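Local coordinates for ArtJ (Geobacillus stearothermophilus, PDB 2PVU), which binds arginine, lysine and histidine outside the cell and probably delivers them to its cognate ATP-binding cassette transporter for uptake, at residues F66-L70 / P123-A127; Y118-D122 / K237-D241; A73-A78 / A243-V247; L96-D102 / M228-K232. One frame throughout, in Å; residues are numbered along the deposited sequence. Where two conformers were deposited one is given.

How the contacts relate
From the N terminus, helix 66-78 supplies the first halves of contacts 1 and 3, 96-102 that of contact 4 and 118-122 that of contact 2. Contact 1 closes the shortest loop, bringing the start of helix 66-78 back to 123-127. Contact 3 closes the longest, from the end of that helix to 243-247, and contacts 2 and 4 nest inside it. Contact 1 crosses the other three, and contacts 2 and 4 cross each other. Together they tie strands 118-120, 125-134 and 224-231 to the helices around them; L244 of contact 3 packs on Y124 of contact 1, while D119 O of contact 2 probably bonds F230 N of contact 4.

Contact 1. Residues F66-L70 / P123-A127; sequences FDVDL and PYFEA. With SO4 (sulfate ion), chain C.
Y124 reaches from the 123-127 segment to the first turn of helix 66-78, where D67, F66 and L70 receive it. This is the tightly packed part. CD2 of L70 lies obliquely against the tyrosine ring, 3.4 Å from Y124 CD1, and CE2 of F66 comes within 3.9 Å of Y124 CE1, which sits at the edge of the phenylalanine ring, near its plane. One face of F66 takes the edge of F125 in a T-shaped pair, centroids 5.2 Å apart and planes at 65°. With F66 CG anti to the backbone N (chi1 173°), the ring is carried across to both aromatics.

Toward a sulfate ion, probably from the crystallisation liquor, the hold is looser. SO4 O1 stands over a face of F125, 3.9 Å from CE1, and the bond from E126 N to SO4 O2, 3.4 Å, is weak.

The polar centre is the hydrogen bond from Y124 OH to D67 OD1, 2.7 Å, approaching from above the carboxylate plane. D67 OD2 accepts from the backbone of G107, a lysine-pocket residue. Two donors would probably keep this buried carboxylate ionised despite nearby E56; G107 ties the helix start to the pocket wall, Y124 ties it to 123-127.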
loop_
_atom_site.group_PDB
_atom_site.type_symbol
_atom_site.label_atom_id
_atom_site.label_comp_id
_atom_site.label_asym_id
_atom_site.label_seq_id
_atom_site.Cartn_x
_atom_site.Cartn_y
_atom_site.Cartn_z
ATOM N N PHE A 66 -1.460 -5.042 8.839
ATOM C CA PHE A 66 -0.333 -5.908 8.516
ATOM C C PHE A 66 1.010 -5.149 8.530
ATOM O O PHE A 66 2.029 -5.636 9.079
ATOM C CB PHE A 66 -0.566 -6.558 7.151
ATOM C CG PHE A 66 0.615 -7.340 6.646
ATOM C CD1 PHE A 66 0.756 -8.673 6.974
ATOM C CD2 PHE A 66 1.606 -6.714 5.845
ATOM C CE1 PHE A 66 1.883 -9.446 6.540
ATOM C CE2 PHE A 66 2.746 -7.468 5.386
ATOM C CZ PHE A 66 2.878 -8.827 5.718
ATOM N N ASP A 67 1.027 -3.978 7.900
ATOM C CA ASP A 67 2.250 -3.183 7.863
ATOM C C ASP A 67 2.622 -2.775 9.279
ATOM O O ASP A 67 3.803 -2.686 9.597
ATOM C CB ASP A 67 2.081 -1.895 7.035
ATOM C CG ASP A 67 2.288 -2.097 5.549
ATOM O OD1 ASP A 67 2.817 -3.168 5.098
ATOM O OD2 ASP A 67 1.970 -1.106 4.822
ATOM N N VAL A 68 1.634 -2.479 10.120
ATOM C CA VAL A 68 1.915 -2.129 11.533
ATOM C C VAL A 68 2.628 -3.252 12.282
ATOM O O VAL A 68 3.631 -3.012 12.968
ATOM C CB VAL A 68 0.652 -1.664 12.295
ATOM C CG1 VAL A 68 0.984 -1.262 13.753
ATOM C CG2 VAL A 68 -0.023 -0.497 11.519
ATOM N N ASP A 69 2.112 -4.476 12.175
ATOM C CA ASP A 69 2.670 -5.603 12.913
ATOM C C ASP A 69 4.035 -5.950 12.331
ATOM O O ASP A 69 4.945 -6.313 13.059
ATOM C CB ASP A 69 1.776 -6.836 12.832
ATOM C CG ASP A 69 0.486 -6.684 13.622
ATOM O OD1 ASP A 69 0.374 -5.735 14.436
ATOM O OD2 ASP A 69 -0.405 -7.539 13.422
ATOM N N LEU A 70 4.156 -5.878 11.015
ATOM C CA LEU A 70 5.439 -6.193 10.412
ATOM C C LEU A 70 6.482 -5.171 10.839
ATOM O O LEU A 70 7.588 -5.539 11.239
ATOM C CB LEU A 70 5.337 -6.282 8.884
ATOM C CG LEU A 70 6.664 -6.518 8.163
ATOM C CD1 LEU A 70 7.286 -7.890 8.492
ATOM C CD2 LEU A 70 6.458 -6.400 6.684
ATOM N N PRO A 123 11.955 -6.352 -0.913
ATOM C CA PRO A 123 10.471 -6.435 -0.911
ATOM C C PRO A 123 9.923 -7.251 0.231
ATOM O O PRO A 123 10.555 -8.209 0.678
ATOM C CB PRO A 123 10.137 -7.119 -2.232
ATOM C CG PRO A 123 11.394 -7.516 -2.881
ATOM C CD PRO A 123 12.573 -6.969 -2.107
ATOM N N TYR A 124 8.748 -6.890 0.707
ATOM C CA TYR A 124 8.120 -7.680 1.763
ATOM C C TYR A 124 6.723 -8.157 1.414
ATOM O O TYR A 124 6.053 -8.761 2.251
ATOM C CB TYR A 124 8.105 -6.882 3.102
ATOM C CG TYR A 124 7.119 -5.696 3.138
ATOM C CD1 TYR A 124 5.747 -5.888 3.354
ATOM C CD2 TYR A 124 7.577 -4.394 2.940
ATOM C CE1 TYR A 124 4.817 -4.787 3.377
ATOM C CE2 TYR A 124 6.674 -3.285 2.938
ATOM C CZ TYR A 124 5.327 -3.476 3.163
ATOM O OH TYR A 124 4.473 -2.386 3.177
ATOM N N PHE A 125 6.232 -7.872 0.215
ATOM C CA PHE A 125 4.846 -8.296 -0.161
ATOM C C PHE A 125 4.759 -8.221 -1.670
ATOM O O PHE A 125 5.444 -7.404 -2.271
ATOM C CB PHE A 125 3.834 -7.295 0.447
ATOM C CG PHE A 125 2.490 -7.900 0.736
ATOM C CD1 PHE A 125 2.279 -8.582 1.935
ATOM C CD2 PHE A 125 1.449 -7.799 -0.186
ATOM C CE1 PHE A 125 1.006 -9.166 2.214
ATOM C CE2 PHE A 125 0.174 -8.366 0.087
ATOM C CZ PHE A 125 -0.023 -9.057 1.302
ATOM N N GLU A 126 3.924 -9.072 -2.286
ATOM C CA GLU A 126 3.663 -8.937 -3.726
ATOM C C GLU A 126 2.186 -8.666 -3.923
ATOM O O GLU A 126 1.315 -9.253 -3.229
ATOM C CB GLU A 126 4.097 -10.161 -4.553
ATOM C CG GLU A 126 4.029 -9.888 -6.090
ATOM C CD GLU A 126 4.363 -11.106 -6.975
ATOM O OE1 GLU A 126 4.616 -12.194 -6.439
ATOM O OE2 GLU A 126 4.381 -10.955 -8.221
ATOM N N ALA A 127 1.906 -7.768 -4.852
ATOM C CA ALA A 127 0.536 -7.290 -5.078
ATOM C C ALA A 127 0.296 -6.988 -6.559
ATOM O O ALA A 127 1.209 -7.074 -7.372
ATOM C CB ALA A 127 0.317 -6.001 -4.228
HETATM S S SO4 C . 2.791 -12.905 -0.438
HETATM O O1 SO4 C . 2.019 -12.596 0.756
HETATM O O2 SO4 C . 2.240 -11.951 -1.463
HETATM O O3 SO4 C . 2.538 -14.341 -0.739
HETATM O O4 SO4 C . 4.230 -12.650 -0.143
#

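Contact 2. Residues Y118-D122 / K237-D241; sequences YDFSD and KAKVD
K237 and D241, one turn apart at the start of helix 237-249, hold the backbone of F120 and D122 where the chain runs from strand 118-120 toward strand 125-134, in a lobe with type II binding-protein topology.

Hydrogen bonds and one salt bridge carry the contact. K237 NZ gives a hydrogen bond to F120 O (2.6 Å), lying in the carbonyl plane with a C=O...N angle of 146°, and a salt bridge to the syn lone pair of D241 OD2, also at 2.6 Å. The lysine chain runs extended and bends only at its end, chi4 43°, which brings the ammonium between these two acceptors. D241 turns its other oxygen to the strand: D122 N donates to OD1 at 2.9 Å, on the syn side but 35° out of the carboxylate plane. S121 OG, bonded to D122 O, also serves M228 N in the neighbouring strand.

Like charges come next. The carboxylates of D122 and D241 stack nearly flat on each other, D122 OD2 being 3.5 Å from D241 OD1, a cost that the nearby K237 would probably offset.

Apolar contact is slight: S121 CB meets V240 CG1 at 4.2 Å, and D119 CB meets K237 CD at 4.2 Å. A water completes the joint, giving hydrogen bonds to D122 OD2 (2.6 Å) and D241 O (2.8 Å).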
loop_
_atom_site.group_PDB
_atom_site.type_symbol
_atom_site.label_atom_id
_atom_site.label_comp_id
_atom_site.label_asym_id
_atom_site.label_seq_id
_atom_site.Cartn_x
_atom_site.Cartn_y
_atom_site.Cartn_z
ATOM N N TYR A 118 14.047 8.144 -3.636
ATOM C CA TYR A 118 14.011 7.464 -2.328
ATOM C C TYR A 118 14.768 6.149 -2.410
ATOM O O TYR A 118 15.095 5.684 -3.512
ATOM C CB TYR A 118 12.563 7.156 -1.896
ATOM C CG TYR A 118 11.650 8.345 -2.032
ATOM C CD1 TYR A 118 11.636 9.367 -1.067
ATOM C CD2 TYR A 118 10.797 8.449 -3.123
ATOM C CE1 TYR A 118 10.779 10.484 -1.201
ATOM C CE2 TYR A 118 9.942 9.561 -3.269
ATOM C CZ TYR A 118 9.945 10.564 -2.315
ATOM O OH TYR A 118 9.081 11.634 -2.498
ATOM N N ASP A 119 15.077 5.571 -1.254
ATOM C CA ASP A 119 15.615 4.204 -1.180
ATOM C C ASP A 119 14.528 3.294 -0.647
ATOM O O ASP A 119 13.658 3.751 0.114
ATOM C CB ASP A 119 16.813 4.162 -0.230
ATOM C CG ASP A 119 18.075 4.691 -0.857
ATOM O OD1 ASP A 119 18.165 4.829 -2.097
ATOM O OD2 ASP A 119 18.999 4.966 -0.085
ATOM N N PHE A 120 14.568 2.017 -1.030
ATOM C CA PHE A 120 13.615 1.009 -0.529
ATOM C C PHE A 120 14.315 -0.139 0.143
ATOM O O PHE A 120 15.463 -0.489 -0.236
ATOM C CB PHE A 120 12.782 0.421 -1.687
ATOM C CG PHE A 120 11.755 1.396 -2.271
ATOM C CD1 PHE A 120 10.506 1.505 -1.696
ATOM C CD2 PHE A 120 12.063 2.205 -3.344
ATOM C CE1 PHE A 120 9.517 2.383 -2.207
ATOM C CE2 PHE A 120 11.078 3.098 -3.866
ATOM C CZ PHE A 120 9.835 3.196 -3.292
ATOM N N SER A 121 13.618 -0.750 1.110
ATOM C CA SER A 121 14.023 -2.042 1.647
ATOM C C SER A 121 13.874 -3.128 0.558
ATOM O O SER A 121 13.265 -2.873 -0.518
ATOM C CB SER A 121 13.137 -2.402 2.867
ATOM O OG SER A 121 11.817 -2.798 2.464
ATOM N N ASP A 122 14.415 -4.323 0.829
ATOM C CA ASP A 122 14.043 -5.519 0.070
ATOM C C ASP A 122 12.519 -5.696 0.102
ATOM O O ASP A 122 11.862 -5.251 1.047
ATOM C CB ASP A 122 14.719 -6.764 0.651
ATOM C CG ASP A 122 16.225 -6.683 0.583
ATOM O OD1 ASP A 122 16.753 -6.261 -0.470
ATOM O OD2 ASP A 122 16.885 -7.071 1.567
ATOM N N LYS A 237 18.506 1.686 6.154
ATOM C CA LYS A 237 18.081 0.658 5.176
ATOM C C LYS A 237 18.753 -0.693 5.457
ATOM O O LYS A 237 18.097 -1.733 5.433
ATOM C CB LYS A 237 18.460 1.092 3.735
ATOM C CG LYS A 237 18.073 0.052 2.659
ATOM C CD LYS A 237 18.364 0.535 1.215
ATOM C CE LYS A 237 18.549 -0.691 0.210
ATOM N NZ LYS A 237 17.566 -1.918 0.296
ATOM N N ALA A 238 20.059 -0.666 5.720
ATOM C CA ALA A 238 20.805 -1.911 5.917
ATOM C C ALA A 238 20.259 -2.702 7.129
ATOM O O ALA A 238 20.072 -3.916 7.047
ATOM C CB ALA A 238 22.358 -1.641 6.035
ATOM N N LYS A 239 20.034 -2.009 8.243
ATOM C CA LYS A 239 19.481 -2.596 9.469
ATOM C C LYS A 239 18.083 -3.154 9.250
ATOM O O LYS A 239 17.755 -4.247 9.728
ATOM C CB LYS A 239 19.463 -1.561 10.604
ATOM C CG LYS A 239 20.815 -1.451 11.292
ATOM C CD LYS A 239 20.761 -0.484 12.491
ATOM C CE LYS A 239 22.085 -0.448 13.178
ATOM N NZ LYS A 239 22.089 0.406 14.439
ATOM N N VAL A 240 17.263 -2.415 8.511
ATOM C CA VAL A 240 15.906 -2.853 8.220
ATOM C C VAL A 240 15.968 -4.092 7.291
ATOM O O VAL A 240 15.242 -5.050 7.527
ATOM C CB VAL A 240 15.021 -1.705 7.652
ATOM C CG1 VAL A 240 13.688 -2.249 7.060
ATOM C CG2 VAL A 240 14.698 -0.666 8.757
ATOM N N ASP A 241 16.821 -4.080 6.257
ATOM C CA ASP A 241 16.964 -5.274 5.382
ATOM C C ASP A 241 17.381 -6.528 6.149
ATOM O O ASP A 241 16.843 -7.617 5.933
ATOM C CB ASP A 241 17.951 -4.997 4.214
ATOM C CG ASP A 241 17.338 -4.151 3.134
ATOM O OD1 ASP A 241 16.092 -4.059 3.129
ATOM O OD2 ASP A 241 18.092 -3.606 2.267
HETATM O O HOH W 1 15.677 -8.333 3.503
#

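Contact 3. Residues A73-A78 / A243-V247; sequences AVMKAA and ALKNV
A steep helix-on-helix crossing, A73, V74, A77 and A78 against A243, L244 and V247, joins the C-terminal part of helix 66-78 to the middle of helix 237-249. The short axes approach to 8.3 Å and their directions differ by 111°, a closeness that small residues allow. A243 is the centre: its methyl group enters between turns of the other helix, with CB 3.2 Å from V74 O and 3.8 Å from both A77 CB and A78 CB. V74 O also accepts the helical bond from A78 N, and the methyl packs close beside it.

V247 holds the other end. With CG1 anti to the backbone N (chi1 171°), CG2 lies beside that N and faces A73, 3.6 Å from A73 O and 3.8 Å from A73 CB, and it also reaches toward A77 CB. V74 sits between the two positions, sending CG1 to A243 CB and CG2 toward L244; the V74 and V247 branches cross at about a right angle.

No direct hydrogen bond spans the helices. On the exposed side a water bridges them instead, donating to A77 O at 2.7 Å and, at a longer distance, to N246 OD1. Helix 252-261 covers A73 and V247 through K252. The whole is an alanine-rich crossing of two helices in one alpha/beta lobe of a two-lobed solute-binding protein.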
loop_
_atom_site.group_PDB
_atom_site.type_symbol
_atom_site.label_atom_id
_atom_site.label_comp_id
_atom_site.label_asym_id
_atom_site.label_seq_id
_atom_site.Cartn_x
_atom_site.Cartn_y
_atom_site.Cartn_z
ATOM N N ALA A 73 7.794 -5.931 14.388
ATOM C CA ALA A 73 8.750 -7.064 14.339
ATOM C C ALA A 73 10.099 -6.642 13.765
ATOM O O ALA A 73 11.182 -6.977 14.293
ATOM C CB ALA A 73 8.174 -8.157 13.482
ATOM N N VAL A 74 10.036 -5.936 12.647
ATOM C CA VAL A 74 11.255 -5.514 11.985
ATOM C C VAL A 74 12.099 -4.565 12.870
ATOM O O VAL A 74 13.286 -4.808 13.079
ATOM C CB VAL A 74 10.912 -4.917 10.598
ATOM C CG1 VAL A 74 12.057 -4.147 10.050
ATOM C CG2 VAL A 74 10.493 -6.072 9.616
ATOM N N MET A 75 11.505 -3.477 13.366
ATOM C CA MET A 75 12.246 -2.538 14.202
ATOM C C MET A 75 12.750 -3.149 15.511
ATOM O O MET A 75 13.825 -2.789 15.991
ATOM C CB MET A 75 11.399 -1.299 14.484
ATOM C CG MET A 75 10.960 -0.559 13.176
ATOM S SD MET A 75 12.269 -0.007 12.045
ATOM C CE MET A 75 12.517 1.623 12.749
ATOM N N LYS A 76 12.015 -4.098 16.069
ATOM C CA LYS A 76 12.497 -4.812 17.250
ATOM C C LYS A 76 13.719 -5.683 16.930
ATOM O O LYS A 76 14.703 -5.680 17.690
ATOM C CB LYS A 76 11.365 -5.600 17.928
ATOM C CG LYS A 76 10.427 -4.678 18.720
ATOM C CD LYS A 76 9.218 -5.363 19.328
ATOM C CE LYS A 76 8.496 -4.401 20.286
ATOM N NZ LYS A 76 7.102 -4.834 20.609
ATOM N N ALA A 77 13.668 -6.386 15.798
ATOM C CA ALA A 77 14.794 -7.212 15.340
ATOM C C ALA A 77 16.005 -6.324 15.033
ATOM O O ALA A 77 17.159 -6.733 15.225
ATOM C CB ALA A 77 14.389 -8.056 14.117
ATOM N N ALA A 78 15.734 -5.093 14.596
ATOM C CA ALA A 78 16.778 -4.144 14.220
ATOM C C ALA A 78 17.378 -3.378 15.414
ATOM O O ALA A 78 18.383 -2.676 15.249
ATOM C CB ALA A 78 16.233 -3.159 13.184
ATOM N N ALA A 243 16.947 -7.027 9.399
ATOM C CA ALA A 243 15.866 -7.354 10.342
ATOM C C ALA A 243 14.719 -8.066 9.624
ATOM O O ALA A 243 14.103 -9.012 10.164
ATOM C CB ALA A 243 15.349 -6.103 10.987
ATOM N N LEU A 244 14.367 -7.562 8.439
ATOM C CA LEU A 244 13.314 -8.215 7.657
ATOM C C LEU A 244 13.676 -9.691 7.352
ATOM O O LEU A 244 12.818 -10.583 7.459
ATOM C CB LEU A 244 13.085 -7.448 6.343
ATOM C CG LEU A 244 12.067 -8.009 5.325
ATOM C CD1 LEU A 244 10.655 -8.168 5.901
ATOM C CD2 LEU A 244 12.000 -7.128 4.066
ATOM N N LYS A 245 14.936 -9.927 6.980
ATOM C CA LYS A 245 15.470 -11.285 6.760
ATOM C C LYS A 245 15.275 -12.131 7.982
ATOM O O LYS A 245 14.828 -13.274 7.888
ATOM C CB LYS A 245 16.971 -11.247 6.375
ATOM C CG LYS A 245 17.149 -10.860 4.941
ATOM C CD LYS A 245 18.593 -10.790 4.521
ATOM C CE LYS A 245 18.703 -10.150 3.116
ATOM N NZ LYS A 245 20.140 -9.873 2.753
ATOM N N ASN A 246 15.636 -11.559 9.125
ATOM C CA ASN A 246 15.516 -12.242 10.418
ATOM C C ASN A 246 14.051 -12.561 10.755
ATOM O O ASN A 246 13.727 -13.692 11.123
ATOM C CB ASN A 246 16.224 -11.435 11.504
ATOM C CG ASN A 246 17.788 -11.460 11.356
ATOM O OD1 ASN A 246 18.506 -10.597 11.911
ATOM N ND2 ASN A 246 18.312 -12.452 10.609
ATOM N N VAL A 247 13.166 -11.579 10.569
ATOM C CA VAL A 247 11.703 -11.771 10.717
ATOM C C VAL A 247 11.105 -12.849 9.794
ATOM O O VAL A 247 10.265 -13.657 10.227
ATOM C CB VAL A 247 10.941 -10.419 10.605
ATOM C CG1 VAL A 247 9.395 -10.619 10.522
ATOM C CG2 VAL A 247 11.295 -9.545 11.816
HETATM O O HOH W 2 18.271 -7.706 12.934
#

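Contact 4. Residues L96-D102 / M228-K232; sequences LQSKEVD and MIFPK
P231, of strand 224-231, faces the turn that follows helix 89-98, where K99 adopts a positive phi of 65° and swings the chain toward strand 103-104; CA atoms of L96 and P231 are 5.3 Å apart.

The proline ring fits into this turn. Its CG lies 3.5 Å from L96 O and 3.7 Å from V101 O, and CD comes to 3.0 Å from D102 O. These are carbon-to-carbonyl contacts, and no hydrogen bond spans the segments; V101 O is buried here with no polar partner. K99 contributes its aliphatic stem, CG reaching P231 CB at 3.9 Å as the lysine chain runs on extended.

L96 forks at the apolar side. Its chi1 of -71° swings CG toward the strand, and chi2 of 159° turns the two methyls to their partners: CD1 packs on I229 CG2 at 3.5 Å, and CD2 on P231 CD at 3.8 Å. D102 O also meets the edge of the F230 ring near its plane, at CD1, while D102 OD2 accepts from V45 N in strand 44-48.

Beyond the turn, I229 pairs through its backbone with G104, so strand 224-231 lies next to strand 103-104 and, on its other side, strand 118-120. Strands run 82-86, 44-48, 103-104, 224-231, 118-120 across the lobe, with 224-231 antiparallel to 118-120: the characteristic topology of type II binding proteins.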
loop_
_atom_site.group_PDB
_atom_site.type_symbol
_atom_site.label_atom_id
_atom_site.label_comp_id
_atom_site.label_asym_id
_atom_site.label_seq_id
_atom_site.Cartn_x
_atom_site.Cartn_y
_atom_site.Cartn_z
ATOM N N LEU A 96 9.487 12.590 3.614
ATOM C CA LEU A 96 10.664 11.774 3.308
ATOM C C LEU A 96 11.684 12.623 2.584
ATOM O O LEU A 96 12.893 12.544 2.876
ATOM C CB LEU A 96 10.321 10.528 2.452
ATOM C CG LEU A 96 9.545 9.453 3.238
ATOM C CD1 LEU A 96 8.794 8.540 2.292
ATOM C CD2 LEU A 96 10.517 8.667 4.125
ATOM N N GLN A 97 11.222 13.453 1.672
ATOM C CA GLN A 97 12.143 14.327 0.944
ATOM C C GLN A 97 12.879 15.366 1.857
ATOM O O GLN A 97 14.083 15.590 1.700
ATOM C CB GLN A 97 11.414 15.049 -0.195
ATOM C CG GLN A 97 10.957 14.175 -1.374
ATOM C CD GLN A 97 10.843 14.948 -2.720
ATOM O OE1 GLN A 97 10.347 14.397 -3.724
ATOM N NE2 GLN A 97 11.308 16.201 -2.748
ATOM N N SER A 98 12.155 15.981 2.788
ATOM C CA SER A 98 12.736 16.914 3.754
ATOM C C SER A 98 13.495 16.219 4.900
ATOM O O SER A 98 14.217 16.887 5.687
ATOM C CB SER A 98 11.623 17.767 4.346
ATOM O OG SER A 98 10.788 16.956 5.168
ATOM N N LYS A 99 13.335 14.896 4.989
ATOM C CA LYS A 99 13.846 14.030 6.074
ATOM C C LYS A 99 13.204 14.328 7.444
ATOM O O LYS A 99 13.729 13.921 8.492
ATOM C CB LYS A 99 15.391 14.016 6.170
ATOM C CG LYS A 99 16.121 13.740 4.856
ATOM C CD LYS A 99 17.636 13.875 5.038
ATOM C CE LYS A 99 18.391 13.708 3.730
ATOM N NZ LYS A 99 19.698 14.474 3.776
ATOM N N GLU A 100 12.040 14.984 7.440
ATOM C CA GLU A 100 11.285 15.122 8.686
ATOM C C GLU A 100 10.787 13.760 9.175
ATOM O O GLU A 100 10.647 13.528 10.384
ATOM C CB GLU A 100 10.115 16.110 8.544
ATOM C CG GLU A 100 9.586 16.504 9.929
ATOM C CD GLU A 100 8.550 17.599 9.903
ATOM O OE1 GLU A 100 8.117 18.022 8.804
ATOM O OE2 GLU A 100 8.164 18.025 11.017
ATOM N N VAL A 101 10.528 12.850 8.231
ATOM C CA VAL A 101 10.216 11.491 8.558
ATOM C C VAL A 101 11.425 10.650 8.105
ATOM O O VAL A 101 12.010 10.928 7.032
ATOM C CB VAL A 101 8.879 11.133 7.859
ATOM C CG1 VAL A 101 8.724 9.696 7.642
ATOM C CG2 VAL A 101 7.712 11.725 8.637
ATOM N N ASP A 102 11.820 9.675 8.921
ATOM C CA ASP A 102 13.030 8.886 8.663
ATOM C C ASP A 102 12.775 7.660 7.763
ATOM O O ASP A 102 13.718 7.086 7.192
ATOM C CB ASP A 102 13.619 8.387 9.980
ATOM C CG ASP A 102 14.072 9.526 10.868
ATOM O OD1 ASP A 102 14.735 10.462 10.358
ATOM O OD2 ASP A 102 13.705 9.505 12.048
ATOM N N MET A 228 9.533 -1.066 2.381
ATOM C CA MET A 228 9.616 0.059 3.319
ATOM C C MET A 228 10.431 1.113 2.574
ATOM O O MET A 228 11.194 0.766 1.692
ATOM C CB MET A 228 10.276 -0.417 4.614
ATOM C CG MET A 228 9.250 -1.179 5.486
ATOM S SD MET A 228 10.045 -2.139 6.755
ATOM C CE MET A 228 10.511 -3.629 5.899
ATOM N N ILE A 229 10.227 2.391 2.869
ATOM C CA ILE A 229 10.850 3.467 2.083
ATOM C C ILE A 229 11.636 4.416 2.994
ATOM O O ILE A 229 11.334 4.543 4.178
ATOM C CB ILE A 229 9.769 4.227 1.302
ATOM C CG1 ILE A 229 10.381 5.203 0.288
ATOM C CG2 ILE A 229 8.855 5.020 2.280
ATOM C CD1 ILE A 229 9.353 5.827 -0.632
ATOM N N PHE A 230 12.684 5.032 2.448
ATOM C CA PHE A 230 13.632 5.839 3.240
ATOM C C PHE A 230 14.028 7.028 2.415
ATOM O O PHE A 230 14.032 6.943 1.185
ATOM C CB PHE A 230 14.931 5.047 3.521
ATOM C CG PHE A 230 14.706 3.733 4.236
ATOM C CD1 PHE A 230 14.550 3.697 5.625
ATOM C CD2 PHE A 230 14.606 2.572 3.518
ATOM C CE1 PHE A 230 14.315 2.459 6.317
ATOM C CE2 PHE A 230 14.370 1.328 4.177
ATOM C CZ PHE A 230 14.207 1.280 5.556
ATOM N N PRO A 231 14.444 8.120 3.092
ATOM C CA PRO A 231 15.110 9.156 2.325
ATOM C C PRO A 231 16.349 8.547 1.679
ATOM O O PRO A 231 16.957 7.601 2.203
ATOM C CB PRO A 231 15.550 10.175 3.381
ATOM C CG PRO A 231 14.579 9.949 4.588
ATOM C CD PRO A 231 14.333 8.431 4.533
ATOM N N LYS A 232 16.709 9.101 0.536
ATOM C CA LYS A 232 17.885 8.703 -0.202
ATOM C C LYS A 232 19.119 8.720 0.698
ATOM O O LYS A 232 19.315 9.654 1.487
ATOM C CB LYS A 232 18.021 9.646 -1.398
ATOM C CG LYS A 232 19.086 9.287 -2.420
ATOM C CD LYS A 232 18.842 7.939 -3.026
ATOM C CE LYS A 232 17.759 7.969 -4.078
ATOM N NZ LYS A 232 17.746 6.601 -4.655
#